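Local coordinates for alginate lyase A1-II' (Sphingomonas sp. A1, PDB 2CWS), which probably cleaves alginate as a lyase of polysaccharide lyase family 7, the chain described being the alginate-lyase domain of a longer protein, at residues D46-F51 / I217-S222; K92-T97 / L161-I166; S147-Y152 / R182-V187. One frame throughout, in Å; residues are numbered along the deposited sequence.

Interaction 1 of 3, residues D46-F51 / I217-S222; sequences DGAMTF and IAKLYS
Asp46 OD2 takes two donors from the other segment: Tyr221 OH at 2.7 Å and Lys219 NZ at 2.9 Å, the latter a salt bridge. The two donors come from opposite faces of the carboxylate, each well out of its plane. Lys219 meets Asp46 tip to tip, its chain extended beyond CG, and also forms a salt bridge with Asp44, so its ammonium is shared by two acids. The tyrosine ring stands 73° from the carboxylate, and Ala48 CB lies over its face in a CH-pi contact, 4.1 Å from the ring centroid. The same methyl touches Lys219 CD at 3.6 Å. Behind these side chains, strands 49-54 and 215-228 pair antiparallel in the seven-stranded sheet of the beta-jelly-roll sandwich. Met49 with Leu220 and Phe51 with Ala218 are hydrogen-bonded pairs; Thr50 with Lys219 is the non-hydrogen-bonded pair between them. On the Met49 and Phe51 face, Leu220 CD1 sits 3.8 Å from Phe51 CE2 and 4.0 Å from Met49 CE; Met49 and Phe51 both also touch Leu70 of strand 67-72. An Asx turn shapes the loop that carries the acid: Ala48 N donates to Asp46 OD1 at 3.0 Å. Thr50 OG1 in turn donates to Ala48 O.

Interaction 2 of 3, residues K92-T97 / L161-I166; sequences KLSGKT and LYNMEI
Tyr162 lays one face of its ring against Gly95, whose carbonyl O stands 3.4 Å above the ring plane, over its centre. Four backbone hydrogen bonds join the antiparallel strands: Leu93 and Met164 exchange two, and Gly95 and Tyr162 two more, so Gly95 O accepts from Tyr162 N while lying over that residue's own ring. Between these pairs Ser94 and Asn163 form a non-hydrogen-bonded pair; Ser94 OG is hydrogen-bonded to Ser222 OG. One side-chain hydrogen bond crosses the contact, between Tyr162 OH and Thr97 OG1 at 3.0 Å. Apolar contacts lie on the face of Leu93, Tyr162 and Met164. Leu93 and Met164 run side by side, pointing the same way, with Leu93 CD1 3.6 Å from Met164 CB. That methyl also meets the edge of the tyrosine ring, 4.2 Å from CE2. Tyr162 CG lies between its backbone N and carbonyl carbon (chi1 37°), and the ring reaches Lys96 CA. On the other face, in the modelled conformer, the aliphatic part of Lys92 lies by Glu165 CG, without a salt bridge. The chemistry is thus two-sided: an apolar face with one hydroxyl pair packs on strands 106-114 and 120-130 of the second sheet, while the opposite face is polar.

Interaction 3 of 3, residues S147-Y152 / R182-V187; sequences SDVHNY and RSVDFV
Arg182 grips the carbonyl of Tyr152 end-on, NH2 at 2.9 Å and NH1 at 3.0 Å from Tyr152 O. The oxygen lies near the guanidinium plane, at its edge, whereas both nitrogens approach from one face of the carbonyl. A bend at chi2 (-69°) turns Arg182 CD aside from a straight course. Asp180 forms a salt bridge with Arg182 NE, and Phe153 adds a cation-pi contact. Asn151 and Arg182 slide past each other in opposite directions, with Asn151 OD1 3.6 Å from Arg182 CB. Two waters donate to that OD1, each at 2.8 Å; one also accepts from Arg182 NH2 and the other donates to Ser183 O. The amide is thereby tied through solvent to strand 180-185, while Asn151 ND2 is bonded to Met136 O. Val184 supplies the apolar part: its CG2 lies 3.9 Å from Val149 CG1 and equally far from Asn151 ND2. The CA atoms of Val149 and Val184 are 7.7 Å apart, too far for a beta ladder, and no backbone-to-backbone hydrogen bond joins the two segments. Side chains and water thus bridge the outermost strand 180-185 of one sheet and strand 148-154 of the other, at an edge of the two-sheet sandwich of the concanavalin-like, jelly-roll fold.

How the interactions relate
Interactions 1 and 2 are ladders of one antiparallel sheet, separated by the pairing of strands 215-228 and 88-99, with centres 10 Å apart. In that pairing Tyr221 N lies 2.8 Å from Ser94 O, and Tyr221 and Ser222 both face Ser94 in a classic beta bulge. Interaction 3 sits farther across the fold, its centre 19 Å from that of interaction 2 and 27 Å from that of interaction 1, on the opposite side of the chain's centre from the latter. It reaches the same sheet through its outermost strand 180-185 and joins it to the second sheet. In sequence, 46-51/217-222 encloses both other contacts, whose segments alternate.

Interaction 1 of 3, residues D46-F51 / I217-S222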
ATOM      1  N   ASP A  46      -0.196  16.884  13.771  1.00  6.04           N
ATOM      2  CA  ASP A  46      -1.053  17.372  12.692  1.00  5.44           C
ATOM      3  C   ASP A  46      -2.222  16.434  12.422  1.00  5.03           C
ATOM      4  O   ASP A  46      -2.916  16.679  11.445  1.00  5.51           O
ATOM      5  CB  ASP A  46      -0.231  17.581  11.410  1.00  5.67           C
ATOM      6  CG  ASP A  46       0.399  16.309  10.879  1.00  4.77           C
ATOM      7  OD1 ASP A  46       0.229  15.225  11.454  1.00  5.63           O
ATOM      8  OD2 ASP A  46       1.110  16.412   9.837  1.00  5.64           O
ATOM      9  N   GLY A  47      -2.435  15.434  13.295  1.00  5.11           N
ATOM     10  CA  GLY A  47      -3.537  14.498  13.107  1.00  5.03           C
ATOM     11  C   GLY A  47      -3.220  13.351  12.167  1.00  4.50           C
ATOM     12  O   GLY A  47      -4.062  12.446  12.026  1.00  5.15           O
ATOM     13  N   ALA A  48      -2.075  13.361  11.505  1.00  4.11           N
ATOM     14  CA  ALA A  48      -1.845  12.291  10.519  1.00  4.14           C
ATOM     15  C   ALA A  48      -1.618  10.959  11.177  1.00  3.95           C
ATOM     16  O   ALA A  48      -0.947  10.835  12.198  1.00  4.56           O
ATOM     17  CB  ALA A  48      -0.572  12.582   9.703  1.00  4.63           C
ATOM     18  N   MET A  49      -2.150   9.917  10.497  1.00  3.94           N
ATOM     19  CA  MET A  49      -1.752   8.528  10.801  1.00  3.77           C
ATOM     20  C   MET A  49      -0.343   8.364  10.209  1.00  3.53           C
ATOM     21  O   MET A  49      -0.148   8.519   8.991  1.00  4.22           O
ATOM     22  CB  MET A  49      -2.756   7.577  10.208  1.00  4.26           C
ATOM     23  CG  MET A  49      -2.378   6.104  10.265  1.00  4.66           C
ATOM     24  SD  MET A  49      -3.741   4.992   9.936  1.00  4.82           S
ATOM     25  CE  MET A  49      -4.265   5.525   8.314  1.00  5.94           C
ATOM     26  N   THR A  50       0.629   8.066  11.077  1.00  3.75           N
ATOM     27  CA  THR A  50       2.041   8.176  10.752  1.00  3.93           C
ATOM     28  C   THR A  50       2.677   6.804  10.901  1.00  3.21           C
ATOM     29  O   THR A  50       2.542   6.157  11.950  1.00  4.76           O
ATOM     30  CB  THR A  50       2.673   9.214  11.688  1.00  4.04           C
ATOM     31  OG1 THR A  50       1.982  10.437  11.587  1.00  4.81           O
ATOM     32  CG2 THR A  50       4.141   9.480  11.233  1.00  5.26           C
ATOM     33  N   PHE A  51       3.399   6.403   9.861  1.00  3.56           N
ATOM     34  CA  PHE A  51       4.025   5.080   9.762  1.00  3.41           C
ATOM     35  C   PHE A  51       5.530   5.266   9.758  1.00  3.47           C
ATOM     36  O   PHE A  51       6.061   5.967   8.857  1.00  4.33           O
ATOM     37  CB  PHE A  51       3.643   4.407   8.438  1.00  3.77           C
ATOM     38  CG  PHE A  51       2.142   4.214   8.242  1.00  3.51           C
ATOM     39  CD1 PHE A  51       1.551   2.995   8.583  1.00  3.82           C
ATOM     40  CD2 PHE A  51       1.368   5.220   7.699  1.00  3.96           C
ATOM     41  CE1 PHE A  51       0.209   2.791   8.340  1.00  4.28           C
ATOM     42  CE2 PHE A  51       0.011   5.017   7.480  1.00  4.40           C
ATOM     43  CZ  PHE A  51      -0.573   3.790   7.780  1.00  4.22           C
ATOM     44  N   ILE A 217       9.436   7.803   7.140  1.00  3.51           N
ATOM     45  CA  ILE A 217       8.157   8.212   7.723  1.00  3.64           C
ATOM     46  C   ILE A 217       7.217   8.565   6.585  1.00  3.51           C
ATOM     47  O   ILE A 217       7.563   9.403   5.751  1.00  3.92           O
ATOM     48  CB  ILE A 217       8.303   9.433   8.635  1.00  4.00           C
ATOM     49  CG1 ILE A 217       9.257   9.171   9.815  1.00  5.04           C
ATOM     50  CG2 ILE A 217       6.935   9.896   9.127  1.00  5.06           C
ATOM     51  CD1 ILE A 217       9.662  10.443  10.575  1.00  6.86           C
ATOM     52  N   ALA A 218       6.033   7.962   6.601  1.00  3.56           N
ATOM     53  CA  ALA A 218       4.963   8.351   5.680  1.00  3.84           C
ATOM     54  C   ALA A 218       3.719   8.651   6.508  1.00  3.35           C
ATOM     55  O   ALA A 218       3.532   8.065   7.585  1.00  4.51           O
ATOM     56  CB  ALA A 218       4.640   7.249   4.671  1.00  4.83           C
ATOM     57  N   LYS A 219       2.885   9.567   6.005  1.00  3.56           N
ATOM     58  CA  LYS A 219       1.685   9.993   6.666  1.00  3.76           C
ATOM     59  C   LYS A 219       0.464   9.865   5.786  1.00  3.62           C
ATOM     60  O   LYS A 219       0.565  10.059   4.549  1.00  3.59           O
ATOM     61  CB  LYS A 219       1.797  11.505   7.034  1.00  4.41           C
ATOM     62  CG  LYS A 219       2.673  11.729   8.239  1.00  4.05           C
ATOM     63  CD  LYS A 219       2.786  13.230   8.584  1.00  4.68           C
ATOM     64  CE  LYS A 219       3.380  13.397   9.978  1.00  5.07           C
ATOM     65  NZ  LYS A 219       3.440  14.851  10.381  1.00  5.46           N
ATOM     66  N   LEU A 220      -0.667   9.595   6.425  1.00  3.51           N
ATOM     67  CA  LEU A 220      -1.975   9.659   5.767  1.00  4.02           C
ATOM     68  C   LEU A 220      -2.878  10.591   6.589  1.00  3.67           C
ATOM     69  O   LEU A 220      -2.925  10.531   7.804  1.00  4.12           O
ATOM     70  CB  LEU A 220      -2.617   8.278   5.658  1.00  4.17           C
ATOM     71  CG  LEU A 220      -1.862   7.293   4.723  1.00  3.95           C
ATOM     72  CD1 LEU A 220      -2.491   5.925   4.774  1.00  5.85           C
ATOM     73  CD2 LEU A 220      -1.835   7.807   3.300  1.00  5.49           C
ATOM     74  N   TYR A 221      -3.646  11.406   5.828  1.00  4.28           N
ATOM     75  CA  TYR A 221      -4.659  12.284   6.419  1.00  4.80           C
ATOM     76  C   TYR A 221      -6.067  11.783   6.117  1.00  5.44           C
ATOM     77  O   TYR A 221      -6.996  12.107   6.835  1.00  7.58           O
ATOM     78  CB  TYR A 221      -4.534  13.725   5.869  1.00  5.82           C
ATOM     79  CG  TYR A 221      -3.209  14.353   6.269  1.00  5.82           C
ATOM     80  CD1 TYR A 221      -2.139  14.322   5.388  1.00  6.58           C
ATOM     81  CD2 TYR A 221      -3.031  14.923   7.515  1.00  5.83           C
ATOM     82  CE1 TYR A 221      -0.918  14.858   5.724  1.00  7.16           C
ATOM     83  CE2 TYR A 221      -1.798  15.461   7.848  1.00  6.24           C
ATOM     84  CZ  TYR A 221      -0.759  15.433   6.973  1.00  6.74           C
ATOM     85  OH  TYR A 221       0.477  15.977   7.272  1.00  8.49           O
ATOM     86  N   SER A 222      -6.219  10.947   5.086  1.00  4.85           N
ATOM     87  CA  SER A 222      -7.517  10.337   4.776  1.00  5.49           C
ATOM     88  C   SER A 222      -7.220   9.021   4.044  1.00  4.43           C
ATOM     89  O   SER A 222      -6.177   8.917   3.369  1.00  4.84           O
ATOM     90  CB  SER A 222      -8.398  11.271   3.949  1.00  6.57           C
ATOM     91  OG  SER A 222      -7.756  11.590   2.747  1.00  8.03           O
TER
HETATM   92  O   HOH W   1       2.881  16.905  12.701  1.00 14.25           O

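Interaction 2 of 3, residues K92-T97 / L161-I166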
ATOM      1  N   LYS A  92      -8.879   5.580  -2.122  1.00  3.96           N
ATOM      2  CA  LYS A  92      -8.508   6.981  -2.153  1.00  5.03           C
ATOM      3  C   LYS A  92      -7.746   7.305  -0.880  1.00  4.47           C
ATOM      4  O   LYS A  92      -8.094   6.829   0.197  1.00  6.27           O
ATOM      5  CB  LYS A  92      -9.714   7.935  -2.215  0.54  7.21           C
ATOM      6  CG  LYS A  92     -10.570   7.682  -3.430  0.54  8.58           C
ATOM      7  CD  LYS A  92     -11.734   8.690  -3.378  0.54 11.34           C
ATOM      8  CE  LYS A  92     -11.131  10.052  -3.061  0.54 17.07           C
ATOM      9  NZ  LYS A  92     -12.116  11.150  -3.009  0.54 23.86           N
ATOM     10  N   LEU A  93      -6.693   8.104  -1.002  1.00  4.40           N
ATOM     11  CA  LEU A  93      -5.993   8.533   0.201  1.00  4.23           C
ATOM     12  C   LEU A  93      -5.422   9.913  -0.056  1.00  4.19           C
ATOM     13  O   LEU A  93      -5.192  10.345  -1.200  1.00  4.77           O
ATOM     14  CB  LEU A  93      -4.923   7.508   0.642  1.00  4.89           C
ATOM     15  CG  LEU A  93      -3.794   7.202  -0.371  1.00  5.09           C
ATOM     16  CD1 LEU A  93      -2.655   8.228  -0.345  1.00  5.55           C
ATOM     17  CD2 LEU A  93      -3.198   5.843   0.010  1.00  6.57           C
ATOM     18  N   SER A  94      -5.101  10.591   1.040  1.00  3.81           N
ATOM     19  CA  SER A  94      -4.304  11.807   0.976  1.00  3.99           C
ATOM     20  C   SER A  94      -3.179  11.652   1.991  1.00  4.02           C
ATOM     21  O   SER A  94      -3.422  11.111   3.079  1.00  5.48           O
ATOM     22  CB  SER A  94      -5.072  13.119   1.161  0.67  4.98           C
ATOM     23  OG  SER A  94      -5.528  13.186   2.484  0.67  5.07           O
ATOM     24  N   GLY A  95      -1.994  12.050   1.628  1.00  3.93           N
ATOM     25  CA  GLY A  95      -0.858  11.790   2.511  1.00  5.09           C
ATOM     26  C   GLY A  95       0.371  12.498   2.062  1.00  3.49           C
ATOM     27  O   GLY A  95       0.348  13.335   1.131  1.00  4.32           O
ATOM     28  N   LYS A  96       1.489  12.186   2.691  1.00  3.73           N
ATOM     29  CA  LYS A  96       2.777  12.738   2.328  1.00  3.68           C
ATOM     30  C   LYS A  96       3.872  11.795   2.834  1.00  3.52           C
ATOM     31  O   LYS A  96       3.648  11.018   3.747  1.00  4.69           O
ATOM     32  CB  LYS A  96       3.065  14.147   2.897  0.73  4.46           C
ATOM     33  CG  LYS A  96       2.977  14.217   4.430  0.73  4.61           C
ATOM     34  CD  LYS A  96       3.568  15.487   5.009  0.73  5.12           C
ATOM     35  CE  LYS A  96       2.679  16.638   4.635  0.73  6.34           C
ATOM     36  NZ  LYS A  96       3.338  17.953   5.023  0.73  7.33           N
ATOM     37  N   THR A  97       5.032  11.913   2.192  1.00  3.54           N
ATOM     38  CA  THR A  97       6.225  11.214   2.710  1.00  3.92           C
ATOM     39  C   THR A  97       7.069  12.266   3.367  1.00  4.09           C
ATOM     40  O   THR A  97       7.441  13.278   2.760  1.00  4.86           O
ATOM     41  CB  THR A  97       6.911  10.468   1.565  1.00  4.44           C
ATOM     42  OG1 THR A  97       6.067   9.377   1.159  1.00  4.93           O
ATOM     43  CG2 THR A  97       8.232   9.859   2.037  1.00  5.42           C
ATOM     44  N   LEU A 161       1.814  17.246  -0.025  1.00  5.24           N
ATOM     45  CA  LEU A 161       0.618  16.435   0.132  1.00  5.18           C
ATOM     46  C   LEU A 161       0.238  15.913  -1.234  1.00  5.36           C
ATOM     47  O   LEU A 161       0.199  16.701  -2.209  1.00  7.37           O
ATOM     48  CB  LEU A 161      -0.529  17.325   0.643  0.58  7.07           C
ATOM     49  CG  LEU A 161      -1.814  16.540   0.926  0.58  7.22           C
ATOM     50  CD1 LEU A 161      -1.605  15.883   2.278  0.58  9.38           C
ATOM     51  CD2 LEU A 161      -3.076  17.374   0.889  0.58 10.80           C
ATOM     52  N   TYR A 162      -0.062  14.633  -1.322  1.00  4.55           N
ATOM     53  CA  TYR A 162      -0.630  14.036  -2.545  1.00  4.93           C
ATOM     54  C   TYR A 162      -2.014  13.471  -2.238  1.00  4.25           C
ATOM     55  O   TYR A 162      -2.278  12.940  -1.158  1.00  5.04           O
ATOM     56  CB  TYR A 162       0.262  12.943  -3.137  1.00  5.62           C
ATOM     57  CG  TYR A 162       1.003  12.048  -2.140  1.00  4.54           C
ATOM     58  CD1 TYR A 162       2.339  12.248  -1.894  1.00  4.54           C
ATOM     59  CD2 TYR A 162       0.360  11.002  -1.489  1.00  4.48           C
ATOM     60  CE1 TYR A 162       3.052  11.438  -1.003  1.00  4.66           C
ATOM     61  CE2 TYR A 162       1.025  10.190  -0.581  1.00  4.51           C
ATOM     62  CZ  TYR A 162       2.378  10.413  -0.347  1.00  4.09           C
ATOM     63  OH  TYR A 162       3.118   9.660   0.555  1.00  4.52           O
ATOM     64  N   ASN A 163      -2.865  13.593  -3.240  1.00  4.52           N
ATOM     65  CA  ASN A 163      -4.161  12.952  -3.289  1.00  4.60           C
ATOM     66  C   ASN A 163      -4.178  11.803  -4.281  0.61  3.91           C
ATOM     67  O   ASN A 163      -4.200  12.038  -5.490  0.61  3.49           O
ATOM     68  CB  ASN A 163      -5.239  13.932  -3.730  1.00  5.75           C
ATOM     69  CG  ASN A 163      -5.452  15.000  -2.684  1.00  5.34           C
ATOM     70  OD1 ASN A 163      -5.818  14.686  -1.565  1.00  9.51           O
ATOM     71  ND2 ASN A 163      -5.193  16.264  -3.011  1.00  6.89           N
ATOM     72  N   MET A 164      -4.148  10.595  -3.797  1.00  3.97           N
ATOM     73  CA  MET A 164      -3.939   9.413  -4.613  1.00  4.38           C
ATOM     74  C   MET A 164      -5.247   8.654  -4.777  1.00  4.16           C
ATOM     75  O   MET A 164      -6.058   8.617  -3.851  1.00  4.61           O
ATOM     76  CB  MET A 164      -2.910   8.519  -3.914  1.00  4.90           C
ATOM     77  CG  MET A 164      -2.577   7.265  -4.686  1.00  5.82           C
ATOM     78  SD  MET A 164      -1.452   6.188  -3.767  1.00  7.98           S
ATOM     79  CE  MET A 164       0.014   7.231  -3.694  1.00  9.50           C
ATOM     80  N   GLU A 165      -5.413   8.034  -5.954  1.00  4.24           N
ATOM     81  CA  GLU A 165      -6.526   7.099  -6.113  1.00  4.83           C
ATOM     82  C   GLU A 165      -5.984   5.936  -6.928  1.00  3.84           C
ATOM     83  O   GLU A 165      -5.222   6.115  -7.866  1.00  4.71           O
ATOM     84  CB  GLU A 165      -7.691   7.784  -6.824  1.00  5.66           C
ATOM     85  CG  GLU A 165      -8.914   6.885  -6.997  1.00  8.24           C
ATOM     86  CD  GLU A 165     -10.073   7.674  -7.556  1.00 12.16           C
ATOM     87  OE1 GLU A 165     -10.848   7.095  -8.322  1.00 15.27           O
ATOM     88  OE2 GLU A 165     -10.193   8.902  -7.255  1.00 15.82           O
ATOM     89  N   ILE A 166      -6.412   4.744  -6.532  1.00  4.13           N
ATOM     90  CA  ILE A 166      -6.068   3.537  -7.297  1.00  4.14           C
ATOM     91  C   ILE A 166      -7.368   2.758  -7.479  1.00  3.73           C
ATOM     92  O   ILE A 166      -8.009   2.430  -6.470  1.00  4.57           O
ATOM     93  CB  ILE A 166      -5.010   2.641  -6.643  1.00  4.79           C
ATOM     94  CG1 ILE A 166      -3.801   3.474  -6.209  1.00  6.89           C
ATOM     95  CG2 ILE A 166      -4.637   1.534  -7.590  1.00  8.13           C
ATOM     96  CD1 ILE A 166      -2.729   2.619  -5.491  1.00  7.43           C
TER

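Interaction 3 of 3, residues S147-Y152 / R182-V187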
ATOM      1  N   SER A 147       8.024  -7.609 -16.622  0.62 13.86           N
ATOM      2  CA  SER A 147       8.433  -6.454 -15.875  0.62 11.68           C
ATOM      3  C   SER A 147       7.217  -5.607 -15.499  0.62  7.48           C
ATOM      4  O   SER A 147       6.101  -6.159 -15.449  0.62  5.86           O
ATOM      5  CB  SER A 147       9.384  -5.627 -16.757  0.62 14.46           C
ATOM      6  OG  SER A 147       8.568  -4.967 -17.725  0.62 30.45           O
ATOM      7  N   ASP A 148       7.388  -4.307 -15.240  0.62  8.38           N
ATOM      8  CA  ASP A 148       6.308  -3.386 -14.932  0.62  7.41           C
ATOM      9  C   ASP A 148       6.087  -2.336 -16.013  0.62  6.07           C
ATOM     10  O   ASP A 148       7.015  -2.000 -16.775  0.62  7.63           O
ATOM     11  CB  ASP A 148       6.628  -2.639 -13.628  0.62  7.60           C
ATOM     12  CG  ASP A 148       6.816  -3.551 -12.432  0.62  8.85           C
ATOM     13  OD1 ASP A 148       7.428  -3.137 -11.424  0.62 12.53           O
ATOM     14  OD2 ASP A 148       6.337  -4.695 -12.486  0.62  9.11           O
ATOM     15  N   VAL A 149       4.876  -1.791 -16.035  1.00  5.89           N
ATOM     16  CA  VAL A 149       4.527  -0.568 -16.753  1.00  6.22           C
ATOM     17  C   VAL A 149       4.685   0.586 -15.760  1.00  4.99           C
ATOM     18  O   VAL A 149       4.019   0.607 -14.728  1.00  6.90           O
ATOM     19  CB  VAL A 149       3.101  -0.602 -17.301  1.00  7.33           C
ATOM     20  CG1 VAL A 149       2.821   0.668 -18.092  1.00  8.15           C
ATOM     21  CG2 VAL A 149       2.872  -1.892 -18.139  1.00  9.97           C
ATOM     22  N   HIS A 150       5.549   1.543 -16.088  1.00  5.10           N
ATOM     23  CA  HIS A 150       5.772   2.683 -15.207  1.00  4.97           C
ATOM     24  C   HIS A 150       4.831   3.802 -15.579  1.00  4.90           C
ATOM     25  O   HIS A 150       4.456   3.974 -16.748  1.00  6.67           O
ATOM     26  CB  HIS A 150       7.241   3.143 -15.330  1.00  5.82           C
ATOM     27  CG  HIS A 150       8.175   2.058 -14.871  1.00  5.46           C
ATOM     28  ND1 HIS A 150       8.647   2.011 -13.599  1.00  6.35           N
ATOM     29  CD2 HIS A 150       8.666   0.937 -15.465  1.00  7.13           C
ATOM     30  CE1 HIS A 150       9.403   0.935 -13.421  1.00  6.96           C
ATOM     31  NE2 HIS A 150       9.445   0.282 -14.571  1.00  8.19           N
ATOM     32  N   ASN A 151       4.444   4.593 -14.571  1.00  4.73           N
ATOM     33  CA  ASN A 151       3.549   5.747 -14.781  1.00  4.74           C
ATOM     34  C   ASN A 151       4.065   6.868 -13.888  1.00  4.00           C
ATOM     35  O   ASN A 151       3.860   6.830 -12.647  1.00  4.37           O
ATOM     36  CB  ASN A 151       2.095   5.410 -14.433  1.00  5.15           C
ATOM     37  CG  ASN A 151       1.548   4.317 -15.356  1.00  5.55           C
ATOM     38  OD1 ASN A 151       1.114   4.610 -16.495  1.00  6.54           O
ATOM     39  ND2 ASN A 151       1.599   3.053 -14.923  1.00  5.82           N
ATOM     40  N   TYR A 152       4.739   7.822 -14.488  1.00  3.99           N
ATOM     41  CA  TYR A 152       5.490   8.822 -13.720  1.00  4.12           C
ATOM     42  C   TYR A 152       4.689  10.114 -13.516  1.00  4.19           C
ATOM     43  O   TYR A 152       4.114  10.641 -14.502  1.00  5.07           O
ATOM     44  CB  TYR A 152       6.795   9.202 -14.448  1.00  4.97           C
ATOM     45  CG  TYR A 152       7.722   7.985 -14.561  1.00  5.12           C
ATOM     46  CD1 TYR A 152       7.995   7.377 -15.764  1.00  6.31           C
ATOM     47  CD2 TYR A 152       8.298   7.458 -13.396  1.00  5.93           C
ATOM     48  CE1 TYR A 152       8.888   6.241 -15.795  1.00  6.42           C
ATOM     49  CE2 TYR A 152       9.158   6.358 -13.393  1.00  6.00           C
ATOM     50  CZ  TYR A 152       9.423   5.777 -14.605  1.00  6.15           C
ATOM     51  OH  TYR A 152      10.246   4.653 -14.691  1.00  7.01           O
ATOM     52  N   ARG A 182      -3.804   7.774 -15.076  1.00  4.26           N
ATOM     53  CA  ARG A 182      -3.255   6.938 -16.144  1.00  4.47           C
ATOM     54  C   ARG A 182      -3.913   5.555 -16.055  1.00  4.03           C
ATOM     55  O   ARG A 182      -4.402   5.186 -14.975  1.00  5.59           O
ATOM     56  CB  ARG A 182      -1.725   6.743 -15.948  1.00  5.29           C
ATOM     57  CG  ARG A 182      -1.006   8.011 -15.540  1.00  5.28           C
ATOM     58  CD  ARG A 182      -0.922   9.098 -16.628  1.00  6.04           C
ATOM     59  NE  ARG A 182      -0.334  10.349 -16.055  1.00  5.35           N
ATOM     60  CZ  ARG A 182       0.965  10.496 -15.773  1.00  4.83           C
ATOM     61  NH1 ARG A 182       1.374  11.627 -15.205  1.00  5.42           N
ATOM     62  NH2 ARG A 182       1.866   9.543 -16.040  1.00  5.56           N
ATOM     63  N   SER A 183      -3.882   4.757 -17.112  1.00  5.05           N
ATOM     64  CA  SER A 183      -4.502   3.428 -17.011  1.00  5.42           C
ATOM     65  C   SER A 183      -3.620   2.380 -17.658  1.00  5.35           C
ATOM     66  O   SER A 183      -2.853   2.649 -18.596  1.00  5.61           O
ATOM     67  CB  SER A 183      -5.904   3.413 -17.661  1.00  7.14           C
ATOM     68  OG  SER A 183      -5.806   3.517 -19.102  1.00  8.59           O
ATOM     69  N   VAL A 184      -3.782   1.169 -17.149  1.00  5.31           N
ATOM     70  CA  VAL A 184      -3.129  -0.044 -17.671  1.00  5.72           C
ATOM     71  C   VAL A 184      -4.139  -1.182 -17.662  1.00  5.18           C
ATOM     72  O   VAL A 184      -4.709  -1.492 -16.615  1.00  5.28           O
ATOM     73  CB  VAL A 184      -1.914  -0.417 -16.816  1.00  5.92           C
ATOM     74  CG1 VAL A 184      -1.264  -1.719 -17.327  1.00  7.59           C
ATOM     75  CG2 VAL A 184      -0.882   0.714 -16.771  1.00  7.37           C
ATOM     76  N   ASP A 185      -4.354  -1.818 -18.815  1.00  5.76           N
ATOM     77  CA  ASP A 185      -5.302  -2.927 -18.906  1.00  5.86           C
ATOM     78  C   ASP A 185      -4.533  -4.212 -18.572  1.00  4.84           C
ATOM     79  O   ASP A 185      -3.961  -4.846 -19.409  1.00  6.28           O
ATOM     80  CB  ASP A 185      -5.959  -2.923 -20.276  1.00  6.99           C
ATOM     81  CG  ASP A 185      -6.944  -4.062 -20.435  1.00  7.06           C
ATOM     82  OD1 ASP A 185      -7.111  -4.852 -19.501  1.00  7.05           O
ATOM     83  OD2 ASP A 185      -7.559  -4.090 -21.544  1.00 10.31           O
ATOM     84  N   PHE A 186      -4.534  -4.571 -17.282  1.00  4.94           N
ATOM     85  CA  PHE A 186      -3.717  -5.682 -16.848  1.00  4.97           C
ATOM     86  C   PHE A 186      -4.326  -7.016 -17.252  1.00  4.71           C
ATOM     87  O   PHE A 186      -3.589  -7.878 -17.732  1.00  5.73           O
ATOM     88  CB  PHE A 186      -3.389  -5.601 -15.327  1.00  5.06           C
ATOM     89  CG  PHE A 186      -4.581  -5.644 -14.379  1.00  4.30           C
ATOM     90  CD1 PHE A 186      -4.972  -6.832 -13.792  1.00  4.96           C
ATOM     91  CD2 PHE A 186      -5.263  -4.467 -14.042  1.00  4.56           C
ATOM     92  CE1 PHE A 186      -6.016  -6.883 -12.892  1.00  5.05           C
ATOM     93  CE2 PHE A 186      -6.325  -4.519 -13.173  1.00  4.85           C
ATOM     94  CZ  PHE A 186      -6.704  -5.716 -12.554  1.00  5.06           C
ATOM     95  N   VAL A 187      -5.647  -7.200 -17.140  1.00  4.99           N
ATOM     96  CA  VAL A 187      -6.182  -8.442 -17.671  1.00  5.85           C
ATOM     97  C   VAL A 187      -5.953  -8.549 -19.182  1.00  6.81           C
ATOM     98  O   VAL A 187      -5.739  -9.673 -19.679  1.00  7.74           O
ATOM     99  CB  VAL A 187      -7.680  -8.537 -17.277  1.00  6.51           C
ATOM    100  CG1 VAL A 187      -8.437  -9.519 -18.124  1.00 11.35           C
ATOM    101  CG2 VAL A 187      -7.811  -8.853 -15.769  1.00  6.95           C
TER
HETATM  102  O   HOH W   2       1.831   7.068 -17.585  1.00  6.96           O
HETATM  103  O   HOH W   3      -0.317   3.858 -18.778  1.00 20.27           O